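Local atomic coordinates of glycosyl transferases group 1 family protein (Francisella tularensis subsp. tularensis, PDB entry 5I45), a protein that probably transfers sugar residues as a GT-B-type glycosyltransferase of the group 1 family, represented here by its C-terminal Rossmann-like domain. Residues R37-E49 and L74-Q86. Residues are numbered along the deposited sequence; the frame is centred on the assembly and turned at random.
Sequences RIRKTKGTQEFIE and LDFKKELEQKVKQ
A water bridges E49 and K83, donating to E49 OE2 at 2.8 Å and accepting from K83 NZ. This polar cluster lies at one end of the contact between two almost parallel helices, 44-49 and 74-86, 8° apart, in the Rossmann-like C-terminal domain of a GT-B protein. They pack on one side of its parallel sheet. K83 NZ itself makes only a long salt bridge to E49 OE2, at 3.9 Å. In the conformer described, Q45 NE2 adds a weak, bent hydrogen bond to the same oxygen. K83 NZ also makes a weak salt-bridge hydrogen bond to E79 OE2, which extends the network.

F76 fills the other end. Its CG is anti to the backbone N (chi1 173°), which swings the ring across to the backbone of R39 and K40. K40 N lies over one face, 3.4 Å from F76 CE2. L80 CD1, from the next turn of the same helix, lies 3.7 Å above the plane of the opposite face, offset toward the rim. I38 CG2 meets the ring obliquely. In the Q45 conformer described, OE1 comes in at the edge, with amide and ring planes 20° apart. Beside F76, I38 CD1 lies against K77 CD at 3.8 Å. K77 NZ makes a salt bridge to E81 OE2 at 2.8 Å, on the syn side but tilted out of the carboxylate plane.

Further along, the packing is apolar. L80 CD1 meets T44 CG2 at 3.7 Å and also touches I48 CG1. I48 CG2 meets V84 CG2, and both side chains reach I93 of strand 93-96.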
ATOM      1  N   ARG A  37      -7.062   2.068   9.270  0.70 13.35           N
ATOM      2  CA  ARG A  37      -6.842   2.805  10.477  0.70 13.40           C
ATOM      3  C   ARG A  37      -5.354   2.926  10.812  0.70 12.30           C
ATOM      4  O   ARG A  37      -4.570   2.007  10.577  0.70 12.41           O
ATOM      5  CB  ARG A  37      -7.610   2.076  11.574  0.70 14.73           C
ATOM      6  CG  ARG A  37      -7.541   2.678  12.927  0.70 15.73           C
ATOM      7  CD  ARG A  37      -8.459   1.919  13.859  0.70 16.73           C
ATOM      8  NE  ARG A  37      -8.173   2.293  15.235  0.70 16.79           N
ATOM      9  CZ  ARG A  37      -8.905   1.992  16.301  0.70 18.39           C
ATOM     10  NH1 ARG A  37     -10.048   1.330  16.197  0.70 19.63           N
ATOM     11  NH2 ARG A  37      -8.493   2.404  17.490  0.70 18.35           N
ATOM     12  N   ILE A  38      -4.976   4.084  11.331  1.00 11.88           N
ATOM     13  CA  ILE A  38      -3.599   4.350  11.748  1.00 11.36           C
ATOM     14  C   ILE A  38      -3.506   3.924  13.206  1.00 11.09           C
ATOM     15  O   ILE A  38      -4.057   4.574  14.109  1.00 11.27           O
ATOM     16  CB  ILE A  38      -3.242   5.837  11.608  1.00 11.45           C
ATOM     17  CG1 ILE A  38      -3.298   6.247  10.141  1.00 11.46           C
ATOM     18  CG2 ILE A  38      -1.879   6.140  12.222  1.00 11.76           C
ATOM     19  CD1 ILE A  38      -3.216   7.735   9.917  1.00 12.04           C
ATOM     20  N   ARG A  39      -2.794   2.823  13.436  1.00 10.66           N
ATOM     21  CA  ARG A  39      -2.701   2.214  14.766  1.00 10.93           C
ATOM     22  C   ARG A  39      -1.517   1.282  14.745  1.00 10.85           C
ATOM     23  O   ARG A  39      -1.240   0.672  13.724  1.00 10.22           O
ATOM     24  CB  ARG A  39      -3.999   1.448  15.071  1.00 11.52           C
ATOM     25  CG  ARG A  39      -4.072   0.777  16.421  1.00 12.13           C
ATOM     26  CD  ARG A  39      -5.497   0.369  16.806  1.00 12.85           C
ATOM     27  NE  ARG A  39      -5.529  -0.406  18.047  1.00 14.02           N
ATOM     28  CZ  ARG A  39      -5.384   0.105  19.264  1.00 14.39           C
ATOM     29  NH1 ARG A  39      -5.261   1.428  19.467  1.00 14.88           N
ATOM     30  NH2 ARG A  39      -5.392  -0.698  20.321  1.00 15.14           N
ATOM     31  N   LYS A  40      -0.810   1.153  15.860  0.50 11.24           N
ATOM     32  CA  LYS A  40       0.397   0.334  15.834  0.50 11.47           C
ATOM     33  C   LYS A  40       0.139  -1.113  15.420  0.50 11.08           C
ATOM     34  O   LYS A  40       0.921  -1.680  14.661  0.50 10.61           O
ATOM     35  CB  LYS A  40       1.148   0.334  17.156  0.50 12.54           C
ATOM     36  CG  LYS A  40       2.495  -0.352  17.013  0.50 13.37           C
ATOM     37  CD  LYS A  40       3.534   0.630  16.550  0.50 13.90           C
ATOM     38  CE  LYS A  40       3.888   1.525  17.709  0.50 15.03           C
ATOM     39  NZ  LYS A  40       4.493   0.698  18.770  0.50 16.21           N
ATOM     40  N   THR A  41      -0.951  -1.705  15.896  1.00 11.26           N
ATOM     41  CA  THR A  41      -1.260  -3.089  15.514  1.00 11.54           C
ATOM     42  C   THR A  41      -1.546  -3.282  14.031  1.00 11.06           C
ATOM     43  O   THR A  41      -1.551  -4.419  13.539  1.00 11.24           O
ATOM     44  CB  THR A  41      -2.438  -3.608  16.322  1.00 12.44           C
ATOM     45  OG1 THR A  41      -3.553  -2.722  16.126  1.00 12.82           O
ATOM     46  CG2 THR A  41      -2.088  -3.642  17.783  1.00 13.51           C
ATOM     47  N   LYS A  42      -1.813  -2.187  13.313  0.50 10.63           N
ATOM     48  CA  LYS A  42      -2.035  -2.249  11.855  0.50 10.61           C
ATOM     49  C   LYS A  42      -0.733  -2.207  11.080  0.50 10.09           C
ATOM     50  O   LYS A  42      -0.735  -2.388   9.867  0.50 10.01           O
ATOM     51  CB  LYS A  42      -2.932  -1.114  11.368  0.50 11.04           C
ATOM     52  CG  LYS A  42      -4.346  -1.179  11.900  0.50 12.12           C
ATOM     53  CD  LYS A  42      -5.058  -2.457  11.503  0.50 13.15           C
ATOM     54  CE  LYS A  42      -5.165  -2.600  10.007  0.50 13.63           C
ATOM     55  NZ  LYS A  42      -5.921  -3.844   9.785  0.50 14.98           N
ATOM     56  N   GLY A  43       0.387  -1.984  11.776  1.00  9.82           N
ATOM     57  CA  GLY A  43       1.699  -1.927  11.133  1.00  9.71           C
ATOM     58  C   GLY A  43       2.053  -0.612  10.507  1.00  9.13           C
ATOM     59  O   GLY A  43       3.026  -0.527   9.760  1.00  9.37           O
ATOM     60  N   THR A  44       1.314   0.445  10.835  1.00  9.02           N
ATOM     61  CA  THR A  44       1.586   1.729  10.226  1.00  9.14           C
ATOM     62  C   THR A  44       3.015   2.233  10.526  1.00  9.22           C
ATOM     63  O   THR A  44       3.624   2.887   9.674  1.00  9.05           O
ATOM     64  CB  THR A  44       0.577   2.804  10.668  1.00  9.92           C
ATOM     65  OG1 THR A  44      -0.742   2.229  10.801  1.00 10.18           O
ATOM     66  CG2 THR A  44       0.607   3.972   9.700  1.00 10.18           C
ATOM     67  N   GLN A  45       3.553   1.870  11.690  0.50  9.47           N
ATOM     68  CA  GLN A  45       4.909   2.254  12.004  0.50  9.91           C
ATOM     69  C   GLN A  45       5.944   1.515  11.145  0.50 10.04           C
ATOM     70  O   GLN A  45       6.922   2.140  10.714  0.50  9.78           O
ATOM     71  CB  GLN A  45       5.208   2.085  13.480  0.50 10.75           C
ATOM     72  CG  GLN A  45       6.573   2.626  13.820  0.50 11.29           C
ATOM     73  CD  GLN A  45       6.717   2.953  15.260  0.50 12.17           C
ATOM     74  OE1 GLN A  45       5.838   3.580  15.857  0.50 12.01           O
ATOM     75  NE2 GLN A  45       7.840   2.546  15.837  0.50 12.86           N
ATOM     76  N   GLU A  46       5.762   0.208  10.912  0.60 10.19           N
ATOM     77  CA  GLU A  46       6.707  -0.485  10.047  0.60 10.81           C
ATOM     78  C   GLU A  46       6.630   0.085   8.630  0.60 10.17           C
ATOM     79  O   GLU A  46       7.638   0.176   7.927  0.60 10.16           O
ATOM     80  CB  GLU A  46       6.493  -2.004  10.094  0.60 11.69           C
ATOM     81  CG  GLU A  46       6.788  -2.596  11.459  0.60 13.01           C
ATOM     82  CD  GLU A  46       5.656  -2.435  12.452  0.60 13.66           C
ATOM     83  OE1 GLU A  46       4.592  -3.019  12.206  0.60 13.56           O
ATOM     84  OE2 GLU A  46       5.830  -1.726  13.464  0.60 15.72           O
ATOM     85  N   PHE A  47       5.443   0.510   8.226  1.00  9.66           N
ATOM     86  CA  PHE A  47       5.317   1.129   6.911  1.00  9.50           C
ATOM     87  C   PHE A  47       6.078   2.445   6.835  1.00  9.18           C
ATOM     88  O   PHE A  47       6.848   2.660   5.899  1.00  9.35           O
ATOM     89  CB  PHE A  47       3.865   1.386   6.592  1.00  9.79           C
ATOM     90  CG  PHE A  47       3.629   2.069   5.269  1.00  9.95           C
ATOM     91  CD1 PHE A  47       3.576   1.347   4.072  1.00 10.10           C
ATOM     92  CD2 PHE A  47       3.462   3.432   5.214  1.00 10.60           C
ATOM     93  CE1 PHE A  47       3.332   1.988   2.883  1.00 10.67           C
ATOM     94  CE2 PHE A  47       3.234   4.079   4.020  1.00 10.57           C
ATOM     95  CZ  PHE A  47       3.165   3.353   2.851  1.00 10.44           C
ATOM     96  N   ILE A  48       5.870   3.323   7.810  1.00  9.25           N
ATOM     97  CA  ILE A  48       6.558   4.610   7.810  1.00  9.66           C
ATOM     98  C   ILE A  48       8.081   4.429   7.896  1.00  9.79           C
ATOM     99  O   ILE A  48       8.830   5.098   7.160  1.00  9.91           O
ATOM    100  CB  ILE A  48       6.023   5.509   8.952  1.00 10.35           C
ATOM    101  CG1 ILE A  48       4.554   5.929   8.627  1.00 10.59           C
ATOM    102  CG2 ILE A  48       6.919   6.722   9.180  1.00 10.94           C
ATOM    103  CD1 ILE A  48       4.389   6.820   7.438  1.00 11.66           C
ATOM    104  N   GLU A  49       8.533   3.549   8.773  1.00 10.20           N
ATOM    105  CA  GLU A  49       9.967   3.308   8.909  1.00 10.94           C
ATOM    106  C   GLU A  49      10.538   2.745   7.606  1.00 10.52           C
ATOM    107  O   GLU A  49      11.606   3.174   7.141  1.00 10.84           O
ATOM    108  CB  GLU A  49      10.251   2.398  10.107  1.00 12.22           C
ATOM    109  CG  GLU A  49      10.016   3.128  11.429  1.00 13.32           C
ATOM    110  CD  GLU A  49      10.057   2.231  12.642  1.00 15.33           C
ATOM    111  OE1 GLU A  49       9.954   1.007  12.487  1.00 17.58           O
ATOM    112  OE2 GLU A  49      10.161   2.766  13.754  1.00 16.36           O
ATOM    113  N   LEU A  74      -4.185   9.293  18.225  1.00 11.79           N
ATOM    114  CA  LEU A  74      -3.695  10.571  17.689  1.00 12.46           C
ATOM    115  C   LEU A  74      -2.209  10.828  18.055  1.00 12.60           C
ATOM    116  O   LEU A  74      -1.451  11.351  17.253  1.00 12.89           O
ATOM    117  CB  LEU A  74      -4.566  11.729  18.154  1.00 14.12           C
ATOM    118  CG  LEU A  74      -6.007  11.723  17.624  1.00 15.38           C
ATOM    119  CD1 LEU A  74      -6.874  12.729  18.358  1.00 17.91           C
ATOM    120  CD2 LEU A  74      -6.016  11.987  16.140  1.00 15.58           C
ATOM    121  N   ASP A  75      -1.807  10.412  19.246  0.70 13.49           N
ATOM    122  CA  ASP A  75      -0.421  10.569  19.663  0.70 14.35           C
ATOM    123  C   ASP A  75       0.516   9.769  18.761  0.70 12.70           C
ATOM    124  O   ASP A  75       1.584  10.225  18.397  0.70 12.53           O
ATOM    125  CB  ASP A  75      -0.234  10.156  21.131  0.70 16.11           C
ATOM    126  CG  ASP A  75      -0.277   8.652  21.336  0.70 16.57           C
ATOM    127  OD1 ASP A  75      -1.295   7.990  20.945  0.70 17.25           O
ATOM    128  OD2 ASP A  75       0.730   8.145  21.879  0.70 18.45           O
ATOM    129  N   PHE A  76       0.072   8.559  18.404  1.00 11.48           N
ATOM    130  CA  PHE A  76       0.842   7.670  17.526  1.00 11.33           C
ATOM    131  C   PHE A  76       1.019   8.280  16.146  1.00 10.99           C
ATOM    132  O   PHE A  76       2.101   8.308  15.586  1.00 11.24           O
ATOM    133  CB  PHE A  76       0.137   6.310  17.499  1.00 11.27           C
ATOM    134  CG  PHE A  76       0.706   5.329  16.514  1.00 10.83           C
ATOM    135  CD1 PHE A  76       1.980   4.821  16.684  1.00 11.78           C
ATOM    136  CD2 PHE A  76      -0.042   4.892  15.434  1.00 10.30           C
ATOM    137  CE1 PHE A  76       2.493   3.908  15.773  1.00 12.16           C
ATOM    138  CE2 PHE A  76       0.460   3.983  14.542  1.00 10.40           C
ATOM    139  CZ  PHE A  76       1.715   3.495  14.706  1.00 11.22           C
ATOM    140  N   LYS A  77      -0.057   8.838  15.604  1.00 11.62           N
ATOM    141  CA  LYS A  77       0.025   9.499  14.316  1.00 12.77           C
ATOM    142  C   LYS A  77       0.994  10.694  14.381  1.00 13.17           C
ATOM    143  O   LYS A  77       1.828  10.860  13.483  1.00 12.75           O
ATOM    144  CB  LYS A  77      -1.356   9.916  13.849  1.00 14.00           C
ATOM    145  CG  LYS A  77      -1.348  10.636  12.518  1.00 16.31           C
ATOM    146  CD  LYS A  77      -2.760  10.900  12.042  1.00 19.59           C
ATOM    147  CE  LYS A  77      -2.776  11.758  10.794  1.00 22.56           C
ATOM    148  NZ  LYS A  77      -2.752  13.196  11.140  1.00 25.06           N
ATOM    149  N   LYS A  78       0.935  11.476  15.460  1.00 14.54           N
ATOM    150  CA  LYS A  78       1.865  12.603  15.619  1.00 16.36           C
ATOM    151  C   LYS A  78       3.334  12.149  15.633  1.00 15.27           C
ATOM    152  O   LYS A  78       4.216  12.800  15.034  1.00 15.73           O
ATOM    153  CB  LYS A  78       1.560  13.371  16.890  1.00 19.65           C
ATOM    154  CG  LYS A  78       0.462  14.408  16.753  1.00 23.21           C
ATOM    155  CD  LYS A  78       0.179  15.160  18.059  1.00 26.23           C
ATOM    156  CE  LYS A  78       1.422  15.570  18.854  1.00 28.02           C
ATOM    157  NZ  LYS A  78       2.029  14.506  19.741  1.00 28.08           N
ATOM    158  N   GLU A  79       3.596  11.026  16.310  1.00 14.55           N
ATOM    159  CA  GLU A  79       4.966  10.497  16.358  1.00 14.90           C
ATOM    160  C   GLU A  79       5.399  10.078  14.962  1.00 13.39           C
ATOM    161  O   GLU A  79       6.533  10.295  14.588  1.00 14.13           O
ATOM    162  CB  GLU A  79       5.087   9.333  17.354  1.00 15.74           C
ATOM    163  CG  GLU A  79       6.350   8.468  17.290  1.00 17.46           C
ATOM    164  CD  GLU A  79       7.644   9.096  17.817  1.00 20.21           C
ATOM    165  OE1 GLU A  79       7.615  10.289  18.210  1.00 21.60           O
ATOM    166  OE2 GLU A  79       8.720   8.390  17.851  1.00 21.71           O
ATOM    167  N   LEU A  80       4.514   9.437  14.203  1.00 12.33           N
ATOM    168  CA  LEU A  80       4.870   9.082  12.828  1.00 11.82           C
ATOM    169  C   LEU A  80       5.184  10.318  11.972  1.00 11.99           C
ATOM    170  O   LEU A  80       6.159  10.328  11.217  1.00 11.89           O
ATOM    171  CB  LEU A  80       3.764   8.261  12.199  1.00 11.72           C
ATOM    172  CG  LEU A  80       3.485   6.925  12.877  1.00 12.58           C
ATOM    173  CD1 LEU A  80       2.362   6.255  12.091  1.00 12.92           C
ATOM    174  CD2 LEU A  80       4.701   6.046  12.989  1.00 13.28           C
ATOM    175  N   GLU A  81       4.366  11.349  12.116  1.00 12.57           N
ATOM    176  CA  GLU A  81       4.602  12.609  11.369  1.00 14.30           C
ATOM    177  C   GLU A  81       5.943  13.217  11.742  1.00 15.32           C
ATOM    178  O   GLU A  81       6.660  13.704  10.865  1.00 14.87           O
ATOM    179  CB  GLU A  81       3.467  13.596  11.589  1.00 16.51           C
ATOM    180  CG  GLU A  81       2.178  13.154  10.932  1.00 18.51           C
ATOM    181  CD  GLU A  81       0.952  13.877  11.452  1.00 22.11           C
ATOM    182  OE1 GLU A  81       0.983  14.455  12.561  1.00 25.93           O
ATOM    183  OE2 GLU A  81      -0.076  13.849  10.754  1.00 26.81           O
ATOM    184  N   GLN A  82       6.287  13.171  13.028  1.00 15.94           N
ATOM    185  CA  GLN A  82       7.599  13.629  13.490  1.00 18.21           C
ATOM    186  C   GLN A  82       8.731  12.842  12.895  1.00 17.12           C
ATOM    187  O   GLN A  82       9.757  13.419  12.528  1.00 18.18           O
ATOM    188  CB  GLN A  82       7.737  13.551  15.040  1.00 20.75           C
ATOM    189  CG  GLN A  82       9.150  13.798  15.618  1.00 24.25           C
ATOM    190  CD  GLN A  82      10.120  12.601  15.613  1.00 25.13           C
ATOM    191  OE1 GLN A  82      11.326  12.777  15.358  1.00 29.72           O
ATOM    192  NE2 GLN A  82       9.615  11.399  15.894  1.00 25.55           N
ATOM    193  N   LYS A  83       8.600  11.523  12.848  1.00 15.70           N
ATOM    194  CA  LYS A  83       9.662  10.688  12.285  1.00 15.94           C
ATOM    195  C   LYS A  83       9.928  11.107  10.844  1.00 14.73           C
ATOM    196  O   LYS A  83      11.056  11.209  10.412  1.00 15.03           O
ATOM    197  CB  LYS A  83       9.299   9.191  12.301  1.00 16.94           C
ATOM    198  CG  LYS A  83       9.315   8.490  13.637  1.00 20.02           C
ATOM    199  CD  LYS A  83       9.012   7.011  13.431  1.00 21.45           C
ATOM    200  CE  LYS A  83       8.887   6.268  14.737  1.00 23.76           C
ATOM    201  NZ  LYS A  83      10.150   6.258  15.503  1.00 26.05           N
ATOM    202  N   VAL A  84       8.864  11.322  10.079  1.00 12.70           N
ATOM    203  CA  VAL A  84       8.996  11.760   8.689  1.00 12.34           C
ATOM    204  C   VAL A  84       9.698  13.118   8.574  1.00 13.25           C
ATOM    205  O   VAL A  84      10.599  13.287   7.752  1.00 12.89           O
ATOM    206  CB  VAL A  84       7.611  11.806   8.020  1.00 11.66           C
ATOM    207  CG1 VAL A  84       7.699  12.439   6.649  1.00 11.77           C
ATOM    208  CG2 VAL A  84       7.004  10.404   7.903  1.00 11.27           C
ATOM    209  N   LYS A  85       9.263  14.064   9.408  1.00 14.47           N
ATOM    210  CA  LYS A  85       9.832  15.423   9.377  1.00 17.46           C
ATOM    211  C   LYS A  85      11.300  15.380   9.774  1.00 18.47           C
ATOM    212  O   LYS A  85      12.146  16.007   9.130  1.00 19.04           O
ATOM    213  CB  LYS A  85       9.064  16.363  10.319  1.00 20.01           C
ATOM    214  CG  LYS A  85       9.518  17.813  10.223  1.00 23.91           C
ATOM    215  CD  LYS A  85       9.070  18.610  11.437  1.00 27.27           C
ATOM    216  CE  LYS A  85       9.632  20.029  11.468  1.00 30.47           C
ATOM    217  NZ  LYS A  85       9.034  20.980  10.478  1.00 32.60           N
ATOM    218  N   GLN A  86      11.625  14.641  10.828  1.00 19.82           N
ATOM    219  CA  GLN A  86      13.026  14.561  11.245  1.00 22.40           C
ATOM    220  C   GLN A  86      13.929  13.864  10.211  1.00 20.70           C
ATOM    221  O   GLN A  86      15.110  14.179  10.106  1.00 21.62           O
ATOM    222  CB  GLN A  86      13.139  14.005  12.667  1.00 25.88           C
ATOM    223  CG  GLN A  86      12.488  14.934  13.707  1.00 29.74           C
ATOM    224  CD  GLN A  86      13.070  16.347  13.739  1.00 35.03           C
ATOM    225  OE1 GLN A  86      14.291  16.530  13.766  1.00 39.61           O
ATOM    226  NE2 GLN A  86      12.190  17.359  13.760  1.00 37.11           N
TER
HETATM  227  O   HOH W   1      12.063   4.855  13.815  0.50 21.63           O